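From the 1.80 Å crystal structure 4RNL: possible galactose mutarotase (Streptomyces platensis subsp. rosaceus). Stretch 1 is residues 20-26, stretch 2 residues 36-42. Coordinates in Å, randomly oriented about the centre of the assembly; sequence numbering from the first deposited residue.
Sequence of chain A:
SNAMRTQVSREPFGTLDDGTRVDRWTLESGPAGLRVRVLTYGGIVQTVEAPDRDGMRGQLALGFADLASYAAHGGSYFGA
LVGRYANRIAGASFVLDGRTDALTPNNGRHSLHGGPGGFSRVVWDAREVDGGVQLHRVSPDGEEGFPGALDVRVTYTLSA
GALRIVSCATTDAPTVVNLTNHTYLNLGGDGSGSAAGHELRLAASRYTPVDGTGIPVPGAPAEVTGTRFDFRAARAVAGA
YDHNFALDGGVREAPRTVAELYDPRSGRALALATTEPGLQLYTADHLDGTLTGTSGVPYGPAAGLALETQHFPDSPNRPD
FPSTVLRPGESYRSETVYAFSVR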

# COMPACT_ATOMS: atom_id res chain seq x y z
N THR A 20 -17.86 -2.57 16.62
CA THR A 20 -16.52 -2.10 16.95
C THR A 20 -16.34 -0.65 16.54
O THR A 20 -16.57 -0.29 15.39
N ARG A 21 -15.93 0.19 17.48
CA ARG A 21 -15.74 1.61 17.18
C ARG A 21 -14.48 1.87 16.35
O ARG A 21 -13.44 1.25 16.57
N VAL A 22 -14.59 2.78 15.40
CA VAL A 22 -13.48 3.16 14.53
C VAL A 22 -13.25 4.66 14.68
O VAL A 22 -14.20 5.43 14.72
N ASP A 23 -11.98 5.06 14.80
CA ASP A 23 -11.62 6.47 14.89
C ASP A 23 -10.94 6.94 13.61
O ASP A 23 -10.34 6.14 12.89
N ARG A 24 -11.05 8.24 13.32
CA ARG A 24 -10.32 8.84 12.21
C ARG A 24 -9.30 9.84 12.74
O ARG A 24 -9.64 10.75 13.49
N TRP A 25 -8.03 9.66 12.38
CA TRP A 25 -6.97 10.56 12.81
C TRP A 25 -6.63 11.51 11.67
O TRP A 25 -6.46 11.07 10.53
N THR A 26 -6.55 12.80 11.98
CA THR A 26 -6.25 13.80 10.96
C THR A 26 -4.88 14.39 11.21
O THR A 26 -4.60 14.89 12.30
N VAL A 36 -3.74 14.51 5.75
CA VAL A 36 -3.88 13.08 5.60
C VAL A 36 -4.79 12.59 6.70
O VAL A 36 -4.63 12.98 7.86
N ARG A 37 -5.76 11.75 6.35
CA ARG A 37 -6.63 11.16 7.37
C ARG A 37 -6.45 9.65 7.38
O ARG A 37 -6.43 9.03 6.31
N VAL A 38 -6.33 9.08 8.57
CA VAL A 38 -6.04 7.66 8.74
C VAL A 38 -7.07 7.03 9.68
O VAL A 38 -7.40 7.60 10.73
N LEU A 39 -7.60 5.88 9.29
CA LEU A 39 -8.63 5.20 10.08
C LEU A 39 -8.03 4.10 10.92
O LEU A 39 -7.09 3.44 10.47
N THR A 40 -8.56 3.86 12.11
CA THR A 40 -8.10 2.72 12.91
C THR A 40 -8.59 1.41 12.29
O THR A 40 -8.07 0.33 12.61
N TYR A 41 -9.59 1.49 11.42
CA TYR A 41 -10.01 0.29 10.67
C TYR A 41 -9.05 0.06 9.52
O TYR A 41 -8.94 0.91 8.63
N GLY A 42 -8.36 -1.07 9.54
CA GLY A 42 -7.50 -1.47 8.44
C GLY A 42 -6.37 -0.51 8.14
O GLY A 42 -5.78 -0.56 7.06

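Two neighbouring antiparallel strands must satisfy the hydrogen-bonding groups of their facing edges, and where the regular ladder ends a side chain often has to supply what the backbone no longer can. The pairing of residues 21-26 with residues 36-39 in this possible galactose mutarotase illustrates the principle. The strands run at 159° to each other, and their central rung is closed from both sides: Trp25 N donates to Val38 O at 2.7 Å, almost linearly, and Val38 N returns the bond to Trp25 O at 2.8 Å.

The next pair to exchange hydrogen bonds, Asp23 with Thr40, has its second member just beyond the end of the second strand, and there the exchange is completed differently. Thr40 N still donates to Asp23 O at 3.0 Å, but the reciprocal donor, Asp23 N, is met by a side chain: it bonds to Thr40 OG1 at 3.0 Å, with an N-H...O angle of 166°. The geometry of Thr40 explains how this is possible. Its CA-to-CB bond points toward the first strand, and a p rotamer (chi1 58°) sets the hydroxyl oxygen in front of the amide. The same oxygen also meets water 1 at 2.6 Å from Thr40 OG1, and this water donates to Arg21 O at 2.9 Å. One hydroxyl thus serves Asp23 directly and reaches the carbonyl of Arg21 through a single solvent molecule. The methyl group, Thr40 CG2, approaches Asp23 CB at 3.9 Å and lies at the edge of the Trp25 ring, 3.9 Å from Trp25 NE1. Trp25 (m, chi2 76°) and Val38 (t) send their side chains to the same face of the sheet.

The opposite face carries Arg24, Thr26, Arg37 and Leu39, and here polar and apolar parts of long side chains are used together. Arg24 is extended through its first two torsions (t, t) before turning p at chi3; its CG packs against Leu39 CD2 at 3.7 Å. Farther out, Arg37 CD lies over one face of the Arg24 guanidinium, 3.6 Å from Arg24 NH1. The two cationic groups are therefore close, with Arg24 NH1 4.2 Å from Arg37 NE, but several of their donors have partners: Arg24 NH1 and Arg37 NH1 are hydrogen-bonded elsewhere in the structure, while Arg37 NE donates to water 2 at a short 2.4 Å. That water also hydrogen-bonds to Thr26 OG1 at 2.8 Å, linking the cross-strand pair. Thr26, in its m rotamer, places OG1 near the plane of the Arg37 guanidinium and 3.8 Å from Arg37 CG.

Apolar packing closes the end near Thr40. Val22 (t) brings CG1 to 3.7 Å from Tyr41 CB and 4.4 Å from Leu39 CB, although the end of the Tyr41 side chain leads away from the first strand. The lesson is economical: main-chain bonds hold the centre, a threonine hydroxyl continues the pairing beyond the strand end, and two waters bridge gaps that direct contacts leave.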

# COMPACT_ATOMS: atom_id res chain seq x y z
CB THR A 20 -15.43 -2.93 16.25
OG1 THR A 20 -15.64 -4.32 16.53
CG2 THR A 20 -14.06 -2.51 16.76
CB ARG A 21 -15.71 2.43 18.47
CG ARG A 21 -17.08 2.53 19.13
CD ARG A 21 -17.06 3.52 20.27
NE ARG A 21 -16.57 2.93 21.51
CZ ARG A 21 -16.46 3.59 22.66
NH1 ARG A 21 -16.81 4.87 22.73
NH2 ARG A 21 -16.01 2.97 23.75
CB VAL A 22 -13.81 2.82 13.05
CG1 VAL A 22 -12.71 3.33 12.11
CG2 VAL A 22 -14.03 1.32 12.89
CB ASP A 23 -10.65 6.70 16.05
CG ASP A 23 -11.33 6.74 17.40
OD1 ASP A 23 -12.57 6.95 17.46
OD2 ASP A 23 -10.62 6.60 18.41
CB ARG A 24 -11.26 9.53 11.21
CG ARG A 24 -10.51 10.15 10.02
CD ARG A 24 -11.44 10.53 8.87
NE ARG A 24 -12.36 11.60 9.23
CZ ARG A 24 -13.16 12.22 8.37
NH1 ARG A 24 -13.16 11.86 7.09
NH2 ARG A 24 -13.97 13.20 8.78
CB TRP A 25 -5.74 9.76 13.21
CG TRP A 25 -5.92 9.02 14.51
CD1 TRP A 25 -6.64 7.87 14.71
CD2 TRP A 25 -5.38 9.39 15.79
NE1 TRP A 25 -6.57 7.50 16.04
CE2 TRP A 25 -5.81 8.41 16.72
CE3 TRP A 25 -4.59 10.45 16.23
CZ2 TRP A 25 -5.46 8.47 18.07
CZ3 TRP A 25 -4.24 10.50 17.57
CH2 TRP A 25 -4.68 9.52 18.48
CB THR A 26 -7.28 14.93 10.94
OG1 THR A 26 -8.57 14.40 10.62
CG2 THR A 26 -6.91 15.97 9.89
CB VAL A 36 -2.50 12.38 5.71
CG1 VAL A 36 -2.67 10.85 5.68
CG2 VAL A 36 -1.56 12.84 4.58
CB ARG A 37 -8.09 11.54 7.12
CG ARG A 37 -8.35 13.04 7.13
CD ARG A 37 -9.84 13.34 7.05
NE ARG A 37 -10.10 14.77 7.01
CZ ARG A 37 -10.52 15.43 5.93
NH1 ARG A 37 -10.74 14.77 4.80
NH2 ARG A 37 -10.72 16.74 5.98
CB VAL A 38 -4.63 7.45 9.35
CG1 VAL A 38 -4.34 5.96 9.54
CG2 VAL A 38 -3.55 8.08 8.46
CB LEU A 39 -9.69 4.59 9.17
CG LEU A 39 -10.27 5.45 8.05
CD1 LEU A 39 -11.32 4.64 7.31
CD2 LEU A 39 -10.87 6.75 8.61
CB THR A 40 -8.55 2.80 14.37
OG1 THR A 40 -9.98 2.88 14.44
CG2 THR A 40 -7.93 4.02 15.05
CB TYR A 41 -11.43 0.47 10.13
CG TYR A 41 -11.96 -0.69 9.30
CD1 TYR A 41 -12.07 -1.97 9.85
CD2 TYR A 41 -12.39 -0.51 7.99
CE1 TYR A 41 -12.57 -3.03 9.11
CE2 TYR A 41 -12.89 -1.56 7.24
CZ TYR A 41 -12.98 -2.82 7.80
OH TYR A 41 -13.48 -3.87 7.06
O HOH W 1 -10.82 2.33 16.88
O HOH W 2 -10.74 15.48 9.26